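Local coordinates for protein gamma-glutamyl-gamma-aminobutyraldehyde dehydrogenase (PDB 4LIH) that probably oxidises aldehydes such as gamma-glutamyl-gamma-aminobutyraldehyde to carboxylic acids with NAD(P)+, at residues V172-W175 with L180-A183; G187-L190 with S195-L198; A324-L329 with R372-G377. One frame throughout, in Å; residues are numbered along the deposited sequence.

Contact 1: V172-W175 with L180-A183; sequences VVPW and LMAA
V173 and P174 meet M181 and A182 where the loop after strand 157-172 passes over the first turn of helix 178-191. The contact is made almost wholly by packing of carbons, and no hydrogen bond crosses it. P174 CD sits 3.8 Å from M181 CB, and the proline ring crosses the start of the methionine chain at about a right angle. M181 CG follows at 4.1 Å from the same P174 CD. The methionine then bends at chi2 (-51°) and again at chi3 (-46°), which carries its sulfur end away from the loop. V173 uses both branches. Its CG2 lies 4.2 Å from A182 CB, side chain against side chain. Its CG1 packs on the helix backbone instead, 4.0 Å from A182 CA and equally close to M181 O. T250 of strand 246-250 touches both P174 and M181, and L198 touches both V173 and A182, which ties the contact to the neighbouring strands. The place is close to the catalytic region: the M181 side chain lies about 5 Å from that of E274, a predicted active-site residue. A bound MES molecule, probably from the crystallisation liquor, is about 4 Å from the same side chain. Between the two segments the contact rests on close apolar fit, not on polar bonds.

Contact 2: G187-L190 with S195-L198; sequences GPAL and SVVL
V196 is the strand residue that meets helix 178-191, and it faces A189 and L190. Its CB leaves the strand toward the helix and splits into two methyls. CG1 lies anti to the backbone N (chi1 174°). That leaves CG2 beside the N, and this branch does the touching. CG2 sits 3.8 Å from A189 CB, a methyl-to-methyl contact. The same CG2 is 3.9 Å from L190 CD2 and 4.0 Å from L190 CG. One valine methyl thus meets two successive helix residues. L190 starts off to one side of the strand, but its end comes nearer, and the two side chains cross at about a right angle.

Strand 157-172, helix 178-191 and strand 195-199 form a beta-alpha-beta unit. The two strands are parallel neighbours in one sheet, and the contact packs the last turn of the connecting helix on the second strand. This sheet fits the Rossmann-like nucleotide-binding domain of aldehyde dehydrogenases. S195 points the other way from V196: it packs on A77 and F78 of helix 64-80, and its OG is hydrogen-bonded to A74 O, so that helix covers the other face of the strand.

All three touching residues are buried. The short turn between helix and strand is pinned at A189, whose carbonyl O accepts a hydrogen bond from N194 ND2.

Contact 3: A324-L329 with R372-G377; sequences AFIEKL and RLVTGG
Helix 319-333 packs beside strand 372-375, which pairs antiparallel with strand 388-395 in a sheet that fits the catalytic domain of the aldehyde dehydrogenase fold. V374 and T375 lie opposite the single residue V393, a classic beta bulge. The contact joins the helix to this bulged strand, well away from the predicted active site.

I326 carries the helix side and points toward the strand. Its two branches do different work. CG2 meets V374 CG1 at 3.7 Å, the one apolar side-chain contact between the segments, and these two side chains cross at a slant. The other branch runs from CG1 to CD1 and is extended (chi2 170°). This extension brings CD1 to 4.1 Å from R372 NH2. The methyl lies at the edge of the guanidinium, near its plane, and the two side chains come from opposite directions.

No hydrogen bond crosses between the segments. The charged end of R372 is engaged by E395 of strand 388-395, in a salt bridge from NH2 to OE1. That bridge probably fixes the guanidinium where I326 meets it. I326 is buried and also packs on V414 of strand 411-417. R372 is exposed, so the contact runs from a buried isoleucine to an exposed arginine.

R372 and V374 stand on the same side of the strand. The arginine leaves the strand nearly straight, then bends at chi3 (66°), which turns its flat end over V374. The valine's second methyl, CG2, lies 3.7 Å above the plane of the guanidinium, offset toward the edge of the group.

In the fold
Contacts 1 and 2 share helix 178-191 and lie in the buried interior, with centres about 12 Å apart. They also touch along the helix, where A183 O of contact 1 packs against P188 CD of contact 2, so the two contacts adjoin. Contact 1 is the more central of the two and the one near the predicted active site. The centre of contact 2 is about 15 Å from that of the chain. Contact 3 belongs to the other sheet, about 33 Å from contact 1 centre to centre, and is only partly buried. None of the three has a hydrogen bond across it. The interior pair pack almost only apolar side chains, whereas contact 3 adds an exposed arginine.

Contact 1: V172-W175 with L180-A183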
ATOM      1  N   VAL A 172     -12.022 -27.635   1.694  1.00  9.56           N
ATOM      2  CA  VAL A 172     -13.194 -28.441   1.420  1.00  9.91           C
ATOM      3  C   VAL A 172     -14.078 -27.621   0.493  1.00 10.21           C
ATOM      4  O   VAL A 172     -14.517 -26.527   0.867  1.00 10.33           O
ATOM      5  CB  VAL A 172     -13.959 -28.750   2.723  1.00  9.93           C
ATOM      6  CG1 VAL A 172     -15.222 -29.572   2.451  1.00  9.96           C
ATOM      7  CG2 VAL A 172     -13.048 -29.427   3.748  1.00 10.02           C
ATOM      8  N   VAL A 173     -14.288 -28.110  -0.724  1.00 10.59           N
ATOM      9  CA  VAL A 173     -14.961 -27.327  -1.741  1.00 10.88           C
ATOM     10  C   VAL A 173     -16.183 -28.022  -2.312  1.00 10.69           C
ATOM     11  O   VAL A 173     -16.311 -29.227  -2.174  1.00 10.52           O
ATOM     12  CB  VAL A 173     -13.968 -26.932  -2.854  1.00 11.35           C
ATOM     13  CG1 VAL A 173     -12.854 -26.085  -2.261  1.00 11.68           C
ATOM     14  CG2 VAL A 173     -13.401 -28.171  -3.485  1.00 11.54           C
ATOM     15  N   PRO A 174     -17.085 -27.255  -2.963  1.00 10.58           N
ATOM     16  CA  PRO A 174     -18.351 -27.783  -3.329  1.00 10.55           C
ATOM     17  C   PRO A 174     -18.333 -28.307  -4.758  1.00 10.35           C
ATOM     18  O   PRO A 174     -17.302 -28.364  -5.401  1.00  9.91           O
ATOM     19  CB  PRO A 174     -19.272 -26.560  -3.172  1.00 10.68           C
ATOM     20  CG  PRO A 174     -18.454 -25.467  -3.627  1.00 10.67           C
ATOM     21  CD  PRO A 174     -16.983 -25.852  -3.415  1.00 10.69           C
ATOM     22  N   TRP A 175     -19.496 -28.741  -5.206  1.00 10.32           N
ATOM     23  CA  TRP A 175     -19.666 -29.402  -6.503  1.00 10.22           C
ATOM     24  C   TRP A 175     -20.176 -28.497  -7.592  1.00 10.10           C
ATOM     25  O   TRP A 175     -20.308 -28.938  -8.745  1.00 10.10           O
ATOM     26  CB  TRP A 175     -20.645 -30.592  -6.348  1.00 10.39           C
ATOM     27  CG  TRP A 175     -21.950 -30.231  -5.597  1.00 10.38           C
ATOM     28  CD1 TRP A 175     -22.216 -30.487  -4.278  1.00 10.56           C
ATOM     29  CD2 TRP A 175     -23.113 -29.575  -6.114  1.00 10.49           C
ATOM     30  NE1 TRP A 175     -23.448 -30.009  -3.943  1.00 10.58           N
ATOM     31  CE2 TRP A 175     -24.032 -29.454  -5.047  1.00 10.47           C
ATOM     32  CE3 TRP A 175     -23.464 -29.058  -7.362  1.00 10.41           C
ATOM     33  CZ2 TRP A 175     -25.301 -28.877  -5.205  1.00 10.56           C
ATOM     34  CZ3 TRP A 175     -24.741 -28.489  -7.529  1.00 10.63           C
ATOM     35  CH2 TRP A 175     -25.637 -28.392  -6.448  1.00 10.49           C
ATOM     36  N   LEU A 180     -12.947 -24.709 -10.211  0.50  9.88           N
ATOM     37  CA  LEU A 180     -12.785 -23.276 -10.064  0.50 10.05           C
ATOM     38  C   LEU A 180     -12.699 -22.876  -8.585  0.50 10.25           C
ATOM     39  O   LEU A 180     -11.786 -22.132  -8.185  0.50 10.09           O
ATOM     40  CB  LEU A 180     -13.888 -22.566 -10.842  0.50 10.01           C
ATOM     41  CG  LEU A 180     -13.953 -21.037 -10.853  0.50 10.03           C
ATOM     42  CD1 LEU A 180     -14.498 -20.494  -9.540  0.50  9.89           C
ATOM     43  CD2 LEU A 180     -12.580 -20.486 -11.176  0.50 10.03           C
ATOM     44  N   MET A 181     -13.611 -23.399  -7.766  1.00 10.67           N
ATOM     45  CA  MET A 181     -13.567 -23.148  -6.311  1.00 11.52           C
ATOM     46  C   MET A 181     -12.358 -23.774  -5.686  1.00 10.76           C
ATOM     47  O   MET A 181     -11.726 -23.178  -4.817  1.00 10.92           O
ATOM     48  CB  MET A 181     -14.834 -23.617  -5.575  1.00 13.25           C
ATOM     49  CG  MET A 181     -16.062 -22.745  -5.847  1.00 15.15           C
ATOM     50  SD  MET A 181     -15.953 -20.942  -5.647  1.00 19.74           S
ATOM     51  CE  MET A 181     -15.094 -20.859  -4.028  1.00 18.51           C
ATOM     52  N   ALA A 182     -12.005 -24.975  -6.123  1.00 10.34           N
ATOM     53  CA  ALA A 182     -10.765 -25.633  -5.660  1.00  9.89           C
ATOM     54  C   ALA A 182      -9.579 -24.690  -5.850  1.00  9.55           C
ATOM     55  O   ALA A 182      -8.838 -24.384  -4.903  1.00  9.35           O
ATOM     56  CB  ALA A 182     -10.556 -26.985  -6.362  1.00  9.91           C
ATOM     57  N   ALA A 183      -9.414 -24.204  -7.072  1.00  9.38           N
ATOM     58  CA  ALA A 183      -8.299 -23.326  -7.415  1.00  9.19           C
ATOM     59  C   ALA A 183      -8.337 -21.992  -6.636  1.00  9.10           C
ATOM     60  O   ALA A 183      -7.307 -21.443  -6.299  1.00  8.84           O
ATOM     61  CB  ALA A 183      -8.329 -23.051  -8.889  1.00  9.26           C
TER

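Contact 2: G187-L190 with S195-L198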
ATOM      1  N   GLY A 187      -4.800 -21.968  -5.195  1.00  8.99           N
ATOM      2  CA  GLY A 187      -4.004 -20.914  -5.872  1.00  8.84           C
ATOM      3  C   GLY A 187      -3.319 -19.999  -4.888  1.00  8.70           C
ATOM      4  O   GLY A 187      -2.084 -19.976  -4.785  1.00  8.79           O
ATOM      5  N   PRO A 188      -4.108 -19.295  -4.074  1.00  8.46           N
ATOM      6  CA  PRO A 188      -3.410 -18.467  -3.062  1.00  8.33           C
ATOM      7  C   PRO A 188      -2.693 -19.257  -1.949  1.00  8.25           C
ATOM      8  O   PRO A 188      -1.616 -18.857  -1.487  1.00  8.10           O
ATOM      9  CB  PRO A 188      -4.542 -17.646  -2.465  1.00  8.31           C
ATOM     10  CG  PRO A 188      -5.817 -18.364  -2.808  1.00  8.30           C
ATOM     11  CD  PRO A 188      -5.553 -18.996  -4.154  1.00  8.37           C
ATOM     12  N   ALA A 189      -3.307 -20.341  -1.455  1.00  8.17           N
ATOM     13  CA  ALA A 189      -2.663 -21.066  -0.346  1.00  8.26           C
ATOM     14  C   ALA A 189      -1.258 -21.545  -0.758  1.00  8.28           C
ATOM     15  O   ALA A 189      -0.334 -21.442   0.032  1.00  8.29           O
ATOM     16  CB  ALA A 189      -3.512 -22.239   0.148  1.00  8.27           C
ATOM     17  N   LEU A 190      -1.122 -22.085  -1.971  1.00  8.30           N
ATOM     18  CA  LEU A 190       0.159 -22.668  -2.408  1.00  8.42           C
ATOM     19  C   LEU A 190       1.142 -21.571  -2.735  1.00  8.39           C
ATOM     20  O   LEU A 190       2.312 -21.712  -2.512  1.00  8.57           O
ATOM     21  CB  LEU A 190      -0.012 -23.567  -3.628  1.00  8.45           C
ATOM     22  CG  LEU A 190      -0.673 -24.899  -3.310  1.00  8.49           C
ATOM     23  CD1 LEU A 190      -1.117 -25.547  -4.599  1.00  8.52           C
ATOM     24  CD2 LEU A 190       0.247 -25.821  -2.478  1.00  8.58           C
ATOM     25  N   SER A 195       1.396 -26.106   2.510  1.00  9.00           N
ATOM     26  CA  SER A 195       0.951 -27.415   2.062  1.00  9.28           C
ATOM     27  C   SER A 195      -0.564 -27.474   2.127  1.00  9.24           C
ATOM     28  O   SER A 195      -1.201 -26.888   3.045  1.00  9.22           O
ATOM     29  CB  SER A 195       1.564 -28.496   2.919  1.00  9.48           C
ATOM     30  OG  SER A 195       2.932 -28.495   2.708  1.00  9.66           O
ATOM     31  N   VAL A 196      -1.133 -28.133   1.142  1.00  9.27           N
ATOM     32  CA  VAL A 196      -2.584 -28.239   0.997  1.00  9.20           C
ATOM     33  C   VAL A 196      -3.101 -29.688   0.956  1.00  9.32           C
ATOM     34  O   VAL A 196      -2.563 -30.554   0.241  1.00  9.36           O
ATOM     35  CB  VAL A 196      -3.050 -27.472  -0.249  1.00  9.15           C
ATOM     36  CG1 VAL A 196      -4.552 -27.685  -0.537  1.00  9.09           C
ATOM     37  CG2 VAL A 196      -2.756 -25.997  -0.051  1.00  8.98           C
ATOM     38  N   VAL A 197      -4.162 -29.911   1.726  1.00  9.34           N
ATOM     39  CA  VAL A 197      -4.998 -31.100   1.615  1.00  9.60           C
ATOM     40  C   VAL A 197      -6.383 -30.644   1.144  1.00  9.66           C
ATOM     41  O   VAL A 197      -7.130 -29.952   1.855  1.00  9.51           O
ATOM     42  CB  VAL A 197      -5.034 -31.867   2.924  1.00  9.62           C
ATOM     43  CG1 VAL A 197      -5.773 -33.189   2.739  1.00  9.76           C
ATOM     44  CG2 VAL A 197      -3.592 -32.123   3.399  1.00  9.78           C
ATOM     45  N   LEU A 198      -6.694 -31.007  -0.092  1.00  9.94           N
ATOM     46  CA  LEU A 198      -7.966 -30.669  -0.700  1.00 10.04           C
ATOM     47  C   LEU A 198      -8.950 -31.863  -0.649  1.00 10.07           C
ATOM     48  O   LEU A 198      -8.590 -32.990  -0.979  1.00 10.18           O
ATOM     49  CB  LEU A 198      -7.750 -30.251  -2.127  1.00 10.37           C
ATOM     50  CG  LEU A 198      -8.935 -29.931  -3.045  1.00 10.74           C
ATOM     51  CD1 LEU A 198      -9.490 -28.600  -2.689  1.00 11.00           C
ATOM     52  CD2 LEU A 198      -8.416 -29.922  -4.481  1.00 11.12           C
TER

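Contact 3: A324-L329 with R372-G377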
ATOM      1  N   ALA A 324     -42.868  -4.473 -18.956  1.00 18.38           N
ATOM      2  CA  ALA A 324     -41.930  -4.577 -20.064  1.00 17.56           C
ATOM      3  C   ALA A 324     -40.704  -5.413 -19.701  1.00 17.23           C
ATOM      4  O   ALA A 324     -40.172  -6.121 -20.550  1.00 16.95           O
ATOM      5  CB  ALA A 324     -41.473  -3.195 -20.500  1.00 17.98           C
ATOM      6  N   PHE A 325     -40.240  -5.284 -18.452  1.00 16.23           N
ATOM      7  CA  PHE A 325     -39.060  -5.978 -18.021  1.00 16.26           C
ATOM      8  C   PHE A 325     -39.309  -7.480 -17.939  1.00 15.41           C
ATOM      9  O   PHE A 325     -38.498  -8.255 -18.444  1.00 14.95           O
ATOM     10  CB  PHE A 325     -38.556  -5.457 -16.668  1.00 16.59           C
ATOM     11  CG  PHE A 325     -37.136  -5.853 -16.387  1.00 17.29           C
ATOM     12  CD1 PHE A 325     -36.086  -5.156 -16.977  1.00 18.21           C
ATOM     13  CD2 PHE A 325     -36.853  -6.958 -15.633  1.00 17.65           C
ATOM     14  CE1 PHE A 325     -34.770  -5.529 -16.750  1.00 18.34           C
ATOM     15  CE2 PHE A 325     -35.536  -7.329 -15.395  1.00 17.66           C
ATOM     16  CZ  PHE A 325     -34.509  -6.626 -15.954  1.00 17.99           C
ATOM     17  N   ILE A 326     -40.430  -7.871 -17.325  1.00 15.13           N
ATOM     18  CA  ILE A 326     -40.795  -9.281 -17.191  1.00 15.02           C
ATOM     19  C   ILE A 326     -40.959  -9.888 -18.604  1.00 14.94           C
ATOM     20  O   ILE A 326     -40.461 -10.979 -18.879  1.00 14.31           O
ATOM     21  CB  ILE A 326     -42.058  -9.466 -16.290  1.00 15.39           C
ATOM     22  CG1 ILE A 326     -41.705  -9.165 -14.813  1.00 15.24           C
ATOM     23  CG2 ILE A 326     -42.630 -10.893 -16.356  1.00 15.43           C
ATOM     24  CD1 ILE A 326     -42.938  -9.081 -13.901  1.00 15.33           C
ATOM     25  N   GLU A 327     -41.616  -9.171 -19.523  1.00 15.23           N
ATOM     26  CA  GLU A 327     -41.658  -9.643 -20.910  1.00 15.71           C
ATOM     27  C   GLU A 327     -40.255  -9.986 -21.462  1.00 15.19           C
ATOM     28  O   GLU A 327     -40.062 -11.069 -22.002  1.00 15.23           O
ATOM     29  CB  GLU A 327     -42.383  -8.655 -21.830  1.00 16.31           C
ATOM     30  CG  GLU A 327     -42.535  -9.169 -23.255  1.00 17.37           C
ATOM     31  CD  GLU A 327     -43.180  -8.163 -24.207  1.00 18.68           C
ATOM     32  OE1 GLU A 327     -43.102  -6.938 -23.964  1.00 19.44           O
ATOM     33  OE2 GLU A 327     -43.687  -8.607 -25.263  1.00 18.97           O
ATOM     34  N   LYS A 328     -39.286  -9.087 -21.297  1.00 15.03           N
ATOM     35  CA  LYS A 328     -37.929  -9.298 -21.801  1.00 15.00           C
ATOM     36  C   LYS A 328     -37.219 -10.452 -21.090  1.00 14.46           C
ATOM     37  O   LYS A 328     -36.482 -11.212 -21.715  1.00 13.99           O
ATOM     38  CB  LYS A 328     -37.109  -7.995 -21.694  1.00 15.78           C
ATOM     39  CG  LYS A 328     -37.629  -6.869 -22.613  1.00 16.59           C
ATOM     40  CD  LYS A 328     -36.965  -5.542 -22.273  1.00 17.24           C
ATOM     41  CE  LYS A 328     -37.390  -4.401 -23.186  1.00 18.00           C
ATOM     42  NZ  LYS A 328     -37.106  -4.619 -24.624  1.00 18.28           N
ATOM     43  N   LEU A 329     -37.509 -10.614 -19.804  1.00 14.23           N
ATOM     44  CA  LEU A 329     -36.983 -11.692 -18.963  1.00 14.36           C
ATOM     45  C   LEU A 329     -37.460 -13.065 -19.436  1.00 14.47           C
ATOM     46  O   LEU A 329     -36.672 -14.032 -19.574  1.00 14.68           O
ATOM     47  CB  LEU A 329     -37.454 -11.426 -17.522  1.00 14.61           C
ATOM     48  CG  LEU A 329     -36.973 -12.267 -16.389  1.00 14.98           C
ATOM     49  CD1 LEU A 329     -35.448 -12.154 -16.223  1.00 14.67           C
ATOM     50  CD2 LEU A 329     -37.689 -11.794 -15.125  1.00 15.13           C
ATOM     51  N   ARG A 372     -47.176 -15.797  -8.428  1.00 14.91           N
ATOM     52  CA  ARG A 372     -47.578 -16.012  -9.818  1.00 16.27           C
ATOM     53  C   ARG A 372     -46.471 -16.671 -10.649  1.00 15.88           C
ATOM     54  O   ARG A 372     -45.399 -16.116 -10.770  1.00 14.57           O
ATOM     55  CB  ARG A 372     -47.959 -14.681 -10.457  1.00 17.77           C
ATOM     56  CG  ARG A 372     -48.510 -14.858 -11.874  1.00 19.85           C
ATOM     57  CD  ARG A 372     -49.011 -13.539 -12.439  1.00 21.25           C
ATOM     58  NE  ARG A 372     -47.940 -12.557 -12.643  1.00 23.56           N
ATOM     59  CZ  ARG A 372     -47.293 -12.304 -13.791  1.00 25.28           C
ATOM     60  NH1 ARG A 372     -47.554 -12.976 -14.913  1.00 25.78           N
ATOM     61  NH2 ARG A 372     -46.353 -11.358 -13.813  1.00 26.36           N
ATOM     62  N   LEU A 373     -46.752 -17.828 -11.244  1.00 15.86           N
ATOM     63  CA  LEU A 373     -45.785 -18.495 -12.130  1.00 16.05           C
ATOM     64  C   LEU A 373     -45.711 -17.749 -13.450  1.00 16.09           C
ATOM     65  O   LEU A 373     -46.722 -17.640 -14.183  1.00 15.84           O
ATOM     66  CB  LEU A 373     -46.155 -19.954 -12.390  1.00 16.57           C
ATOM     67  CG  LEU A 373     -45.203 -20.756 -13.301  1.00 16.81           C
ATOM     68  CD1 LEU A 373     -43.817 -20.984 -12.686  1.00 16.96           C
ATOM     69  CD2 LEU A 373     -45.845 -22.097 -13.633  1.00 17.19           C
ATOM     70  N   VAL A 374     -44.519 -17.260 -13.777  1.00 15.14           N
ATOM     71  CA  VAL A 374     -44.369 -16.444 -14.972  1.00 15.49           C
ATOM     72  C   VAL A 374     -43.923 -17.321 -16.128  1.00 15.52           C
ATOM     73  O   VAL A 374     -44.410 -17.163 -17.284  1.00 15.62           O
ATOM     74  CB  VAL A 374     -43.363 -15.288 -14.737  1.00 15.52           C
ATOM     75  CG1 VAL A 374     -43.076 -14.553 -16.035  1.00 15.96           C
ATOM     76  CG2 VAL A 374     -43.910 -14.315 -13.694  1.00 15.61           C
ATOM     77  N   THR A 375     -42.968 -18.207 -15.845  1.00 14.52           N
ATOM     78  CA  THR A 375     -42.504 -19.129 -16.847  1.00 14.61           C
ATOM     79  C   THR A 375     -41.823 -20.335 -16.220  1.00 14.51           C
ATOM     80  O   THR A 375     -41.347 -20.309 -15.061  1.00 14.17           O
ATOM     81  CB  THR A 375     -41.559 -18.451 -17.874  1.00 14.58           C
ATOM     82  OG1 THR A 375     -41.394 -19.299 -19.024  1.00 14.31           O
ATOM     83  CG2 THR A 375     -40.211 -18.162 -17.251  1.00 14.56           C
ATOM     84  N   GLY A 376     -41.794 -21.415 -16.990  1.00 14.82           N
ATOM     85  CA  GLY A 376     -41.108 -22.633 -16.560  1.00 14.76           C
ATOM     86  C   GLY A 376     -41.826 -23.423 -15.504  1.00 15.11           C
ATOM     87  O   GLY A 376     -43.057 -23.516 -15.509  1.00 15.08           O
ATOM     88  N   GLY A 377     -41.051 -23.990 -14.585  1.00 15.11           N
ATOM     89  CA  GLY A 377     -41.588 -24.670 -13.438  1.00 15.81           C
ATOM     90  C   GLY A 377     -41.687 -26.187 -13.517  1.00 16.19           C
ATOM     91  O   GLY A 377     -42.150 -26.774 -12.589  1.00 17.50           O
TER